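Local coordinates for protein ferredoxin-NADP reductase (Neisseria gonorrhoeae MIA_2011_03-10, PDB 5TR9) that probably transfers electrons between NADPH and ferredoxin (or flavodoxin) through a bound FAD, as a ferredoxin-NADP reductase, at residues A[142-145]-A[150-153]; A[229-232]-A[237-240]. All coordinates share one frame; numbering follows the deposited sequence.

Contact 1. Residues A[142-145]-A[150-153]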
loop_
_atom_site.group_PDB
_atom_site.type_symbol
_atom_site.label_atom_id
_atom_site.label_comp_id
_atom_site.label_asym_id
_atom_site.label_seq_id
_atom_site.Cartn_x
_atom_site.Cartn_y
_atom_site.Cartn_z
ATOM N N PRO A 142 -12.958 9.483 0.876
ATOM C CA PRO A 142 -14.110 9.638 -0.028
ATOM C C PRO A 142 -13.810 10.505 -1.234
ATOM O O PRO A 142 -14.388 10.280 -2.304
ATOM C CB PRO A 142 -15.184 10.269 0.871
ATOM C CG PRO A 142 -14.792 9.876 2.252
ATOM C CD PRO A 142 -13.298 9.867 2.262
ATOM N N GLU A 143 -12.915 11.483 -1.103
ATOM C CA GLU A 143 -12.694 12.404 -2.212
ATOM C C GLU A 143 -11.842 11.810 -3.323
ATOM O O GLU A 143 -11.782 12.397 -4.407
ATOM C CB GLU A 143 -12.054 13.707 -1.718
ATOM C CG GLU A 143 -10.582 13.629 -1.384
ATOM C CD GLU A 143 -10.298 13.147 0.033
ATOM O OE1 GLU A 143 -9.139 13.288 0.479
ATOM O OE2 GLU A 143 -11.205 12.622 0.704
ATOM N N ILE A 144 -11.196 10.665 -3.102
ATOM C CA ILE A 144 -10.331 10.109 -4.141
ATOM C C ILE A 144 -11.153 9.641 -5.341
ATOM O O ILE A 144 -10.830 9.961 -6.490
ATOM C CB ILE A 144 -9.453 8.984 -3.564
ATOM C CG1 ILE A 144 -8.347 9.581 -2.683
ATOM C CG2 ILE A 144 -8.826 8.143 -4.687
ATOM C CD1 ILE A 144 -7.311 10.404 -3.456
ATOM N N ARG A 145 -12.241 8.898 -5.108
ATOM C CA ARG A 145 -13.074 8.514 -6.246
ATOM C C ARG A 145 -13.858 9.689 -6.818
ATOM O O ARG A 145 -14.298 9.619 -7.969
ATOM C CB ARG A 145 -14.017 7.369 -5.859
ATOM C CG ARG A 145 -13.277 6.040 -5.690
ATOM C CD ARG A 145 -14.219 4.885 -5.384
ATOM N NE ARG A 145 -15.077 4.552 -6.517
ATOM C CZ ARG A 145 -15.999 3.597 -6.489
ATOM N NH1 ARG A 145 -16.177 2.889 -5.381
ATOM N NH2 ARG A 145 -16.736 3.347 -7.561
ATOM N N THR A 150 -11.156 7.656 -12.845
ATOM C CA THR A 150 -11.184 6.261 -12.429
ATOM C C THR A 150 -10.090 6.057 -11.394
ATOM O O THR A 150 -9.099 6.789 -11.365
ATOM C CB THR A 150 -10.976 5.273 -13.601
ATOM O OG1 THR A 150 -9.659 5.434 -14.144
ATOM C CG2 THR A 150 -11.999 5.489 -14.709
ATOM N N VAL A 151 -10.288 5.069 -10.527
ATOM C CA VAL A 151 -9.323 4.689 -9.508
ATOM C C VAL A 151 -9.075 3.201 -9.688
ATOM O O VAL A 151 -10.026 2.416 -9.706
ATOM C CB VAL A 151 -9.833 5.014 -8.092
ATOM C CG1 VAL A 151 -8.840 4.547 -7.065
ATOM C CG2 VAL A 151 -10.065 6.520 -7.952
ATOM N N ASN A 152 -7.815 2.820 -9.876
ATOM C CA ASN A 152 -7.460 1.483 -10.327
ATOM C C ASN A 152 -6.354 0.948 -9.442
ATOM O O ASN A 152 -5.366 1.643 -9.199
ATOM C CB ASN A 152 -6.991 1.509 -11.788
ATOM C CG ASN A 152 -7.977 2.220 -12.703
ATOM O OD1 ASN A 152 -8.922 1.610 -13.201
ATOM N ND2 ASN A 152 -7.779 3.526 -12.910
ATOM N N LEU A 153 -6.512 -0.278 -8.958
ATOM C CA LEU A 153 -5.535 -0.869 -8.055
ATOM C C LEU A 153 -5.135 -2.229 -8.601
ATOM O O LEU A 153 -5.995 -3.089 -8.821
ATOM C CB LEU A 153 -6.112 -0.984 -6.639
ATOM C CG LEU A 153 -5.209 -1.627 -5.586
ATOM C CD1 LEU A 153 -3.900 -0.886 -5.440
ATOM C CD2 LEU A 153 -5.959 -1.698 -4.244
#

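Contact 2. Residues A[229-232]-A[237-240]. With EDO (1,2-ethanediol), chain B.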
loop_
_atom_site.group_PDB
_atom_site.type_symbol
_atom_site.label_atom_id
_atom_site.label_comp_id
_atom_site.label_asym_id
_atom_site.label_seq_id
_atom_site.Cartn_x
_atom_site.Cartn_y
_atom_site.Cartn_z
ATOM N N PHE A 229 0.328 7.446 -12.082
ATOM C CA PHE A 229 0.716 6.186 -11.451
ATOM C C PHE A 229 1.270 6.405 -10.050
ATOM O O PHE A 229 2.030 7.348 -9.809
ATOM C CB PHE A 229 1.804 5.465 -12.261
ATOM C CG PHE A 229 1.333 4.882 -13.563
ATOM C CD1 PHE A 229 0.730 3.634 -13.598
ATOM C CD2 PHE A 229 1.530 5.569 -14.760
ATOM C CE1 PHE A 229 0.311 3.069 -14.809
ATOM C CE2 PHE A 229 1.104 5.016 -15.975
ATOM C CZ PHE A 229 0.500 3.763 -15.997
ATOM N N MET A 230 0.951 5.479 -9.144
ATOM C CA MET A 230 1.631 5.380 -7.860
ATOM C C MET A 230 2.136 3.953 -7.721
ATOM O O MET A 230 1.440 3.010 -8.104
ATOM C CB MET A 230 0.694 5.736 -6.706
ATOM C CG MET A 230 -0.019 7.075 -6.905
ATOM S SD MET A 230 -1.121 7.463 -5.544
ATOM C CE MET A 230 0.073 7.891 -4.265
ATOM N N ILE A 231 3.353 3.794 -7.209
ATOM C CA ILE A 231 4.010 2.492 -7.160
ATOM C C ILE A 231 4.494 2.244 -5.744
ATOM O O ILE A 231 5.235 3.064 -5.193
ATOM C CB ILE A 231 5.213 2.411 -8.114
ATOM C CG1 ILE A 231 4.898 3.027 -9.478
ATOM C CG2 ILE A 231 5.673 0.946 -8.247
ATOM C CD1 ILE A 231 6.152 3.154 -10.366
ATOM N N CYS A 232 4.151 1.084 -5.184
ATOM C CA CYS A 232 4.667 0.721 -3.864
ATOM C C CYS A 232 4.839 -0.790 -3.815
ATOM O O CYS A 232 3.863 -1.527 -3.945
ATOM C CB CYS A 232 3.736 1.200 -2.738
ATOM S SG CYS A 232 4.417 0.883 -1.071
ATOM N N MET A 237 10.782 -4.545 -7.973
ATOM C CA MET A 237 9.572 -4.230 -8.728
ATOM C C MET A 237 9.428 -2.730 -8.931
ATOM O O MET A 237 9.100 -2.277 -10.031
ATOM C CB MET A 237 8.339 -4.792 -8.022
ATOM C CG MET A 237 7.033 -4.327 -8.654
ATOM S SD MET A 237 6.378 -2.831 -7.868
ATOM C CE MET A 237 4.787 -2.694 -8.678
ATOM N N VAL A 238 9.672 -1.941 -7.883
ATOM C CA VAL A 238 9.509 -0.495 -8.008
ATOM C C VAL A 238 10.452 0.052 -9.071
ATOM O O VAL A 238 10.039 0.834 -9.940
ATOM C CB VAL A 238 9.725 0.193 -6.651
ATOM C CG1 VAL A 238 9.673 1.689 -6.831
ATOM C CG2 VAL A 238 8.627 -0.242 -5.681
ATOM N N LYS A 239 11.720 -0.368 -9.025
ATOM C CA LYS A 239 12.704 0.061 -10.020
ATOM C C LYS A 239 12.314 -0.387 -11.425
ATOM O O LYS A 239 12.317 0.416 -12.370
ATOM C CB LYS A 239 14.089 -0.478 -9.653
ATOM C CG LYS A 239 15.189 -0.012 -10.607
ATOM C CD LYS A 239 16.565 -0.525 -10.192
ATOM C CE LYS A 239 16.900 -1.841 -10.870
ATOM N NZ LYS A 239 18.315 -2.257 -10.624
ATOM N N ASP A 240 11.974 -1.670 -11.583
ATOM C CA ASP A 240 11.638 -2.190 -12.908
ATOM C C ASP A 240 10.381 -1.525 -13.465
ATOM O O ASP A 240 10.306 -1.231 -14.665
ATOM C CB ASP A 240 11.443 -3.705 -12.852
ATOM C CG ASP A 240 12.745 -4.474 -12.681
ATOM O OD1 ASP A 240 13.842 -3.890 -12.846
ATOM O OD2 ASP A 240 12.656 -5.693 -12.393
HETATM C C1 EDO B . 16.500 -3.080 -7.569
HETATM O O1 EDO B . 16.577 -2.680 -6.199
HETATM C C2 EDO B . 16.921 -4.535 -7.730
HETATM O O2 EDO B . 16.992 -4.839 -9.128
#

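Contact 1. Residues A[142-145]-A[150-153]
Val151 meets the short helix 142-147 with one methyl group, while Ile144 and Arg145 provide the opposing surface. At its CB, the bond from the strand backbone points toward the helix. The chain then forks: CG1 lies anti to the backbone N (chi1 177°), and CG2 stands beside that N, on the helix side. CG2 is therefore the branch that makes the contact. It lies 3.9 Å from Ile144 CG2, methyl against methyl, the two side chains crossing at about a right angle. The same CG2 rests 3.8 Å from the carbonyl O of Ile144, an approach to backbone rather than a bond. Arg145 CG stands 4.0 Å from Val151 CG2, its side chain also crossing that of the valine at about a right angle, so only the aliphatic root of the arginine takes part. Around this small interface Val151 also touches Leu139, Met125 and Phe185, which extends the apolar layer to the neighbouring helix and strands.

Topology explains the meeting. Helices 133-139 and 142-147 lie in the connection between the adjacent parallel strands 122-128 and 150-157, a beta-alpha-beta crossover of the Rossmann-like NAD-binding domain. No hydrogen bond joins the two segments, in keeping with helix packing on a sheet face. Polar groups lie on the other face of the strand: Asn152 ND2 donates to Thr150 OG1 over 2.9 Å, nearly straight at 162°, with the acceptor close to the amide plane. The amide has further partners, as ND2 also reaches Leu123 O and OD1 accepts from Arg186, while Thr150 OG1 is paired with Asp122.

Contact 2. Residues A[229-232]-A[237-240]
With chi1 of Ile231 at -44°, CG1 is held beside the backbone N and CG2 lies anti to that N, projecting toward helix 235-247. Met237 answers from the helix: its CG is anti to the backbone N, and a bend at chi2 (-93°) carries the sulfur and terminal methyl nearer the strand than its CB direction alone would suggest. The result is a two-point contact on one methyl. Ile231 CG2 lies 3.8 Å from Met237 CE and 3.9 Å from Met237 SD, so the thioether end lies against it, and the side chains cross obliquely. Val238 adds a second wall from the next helix position; its CG2 is 4.1 Å from Ile231 CG2 and also 4.3 Å from the backbone C of Cys232.

The 173 Å² buried between the segments is apolar in character: the approaches across it are van der Waals contacts, and no hydrogen bond crosses. Ile261 and Met263 of strand 261-265 continue this apolar layer beside Ile231 and Val238 respectively. At the start of the helix, Met237 N is hydrogen-bonded to Asn234 OD1. Cys232 directs its CB away from the helix, and its side chain comes within about 7 Å of the FAD. On the exposed side, Lys239 NZ makes a weak bond of 3.3 Å to O2 of a 1,2-ethanediol, probably a crystallisation additive.

Strand 227-233 and helix 235-247 form the first half of a beta-alpha-beta unit completed by strand 261-265, and the sequence Cys-Gly-x-Pro-x-Met running from Cys232 to Met237 matches the motif found near the nicotinamide-flavin site in ferredoxin-NADP reductases.

Both contacts pack a helix against the same six-stranded parallel sheet, but on different strands: contact 1 on strand 150-157 and contact 2 on strand 227-233, with strand 122-128 lying between them. Their centres are 18 Å apart and their nearest atoms about 7 Å, so they do not touch. In contact 1 the helix precedes its strand; in contact 2 it follows. Contact 2 is wholly buried among its touching residues and lies nearer the chain centre, 11 Å against 14 Å, whereas contact 1 includes a partly exposed arginine. Contact 2 adds a thioether and has a residue, Cys232, near the flavin; contact 1 buries less, 109 Å².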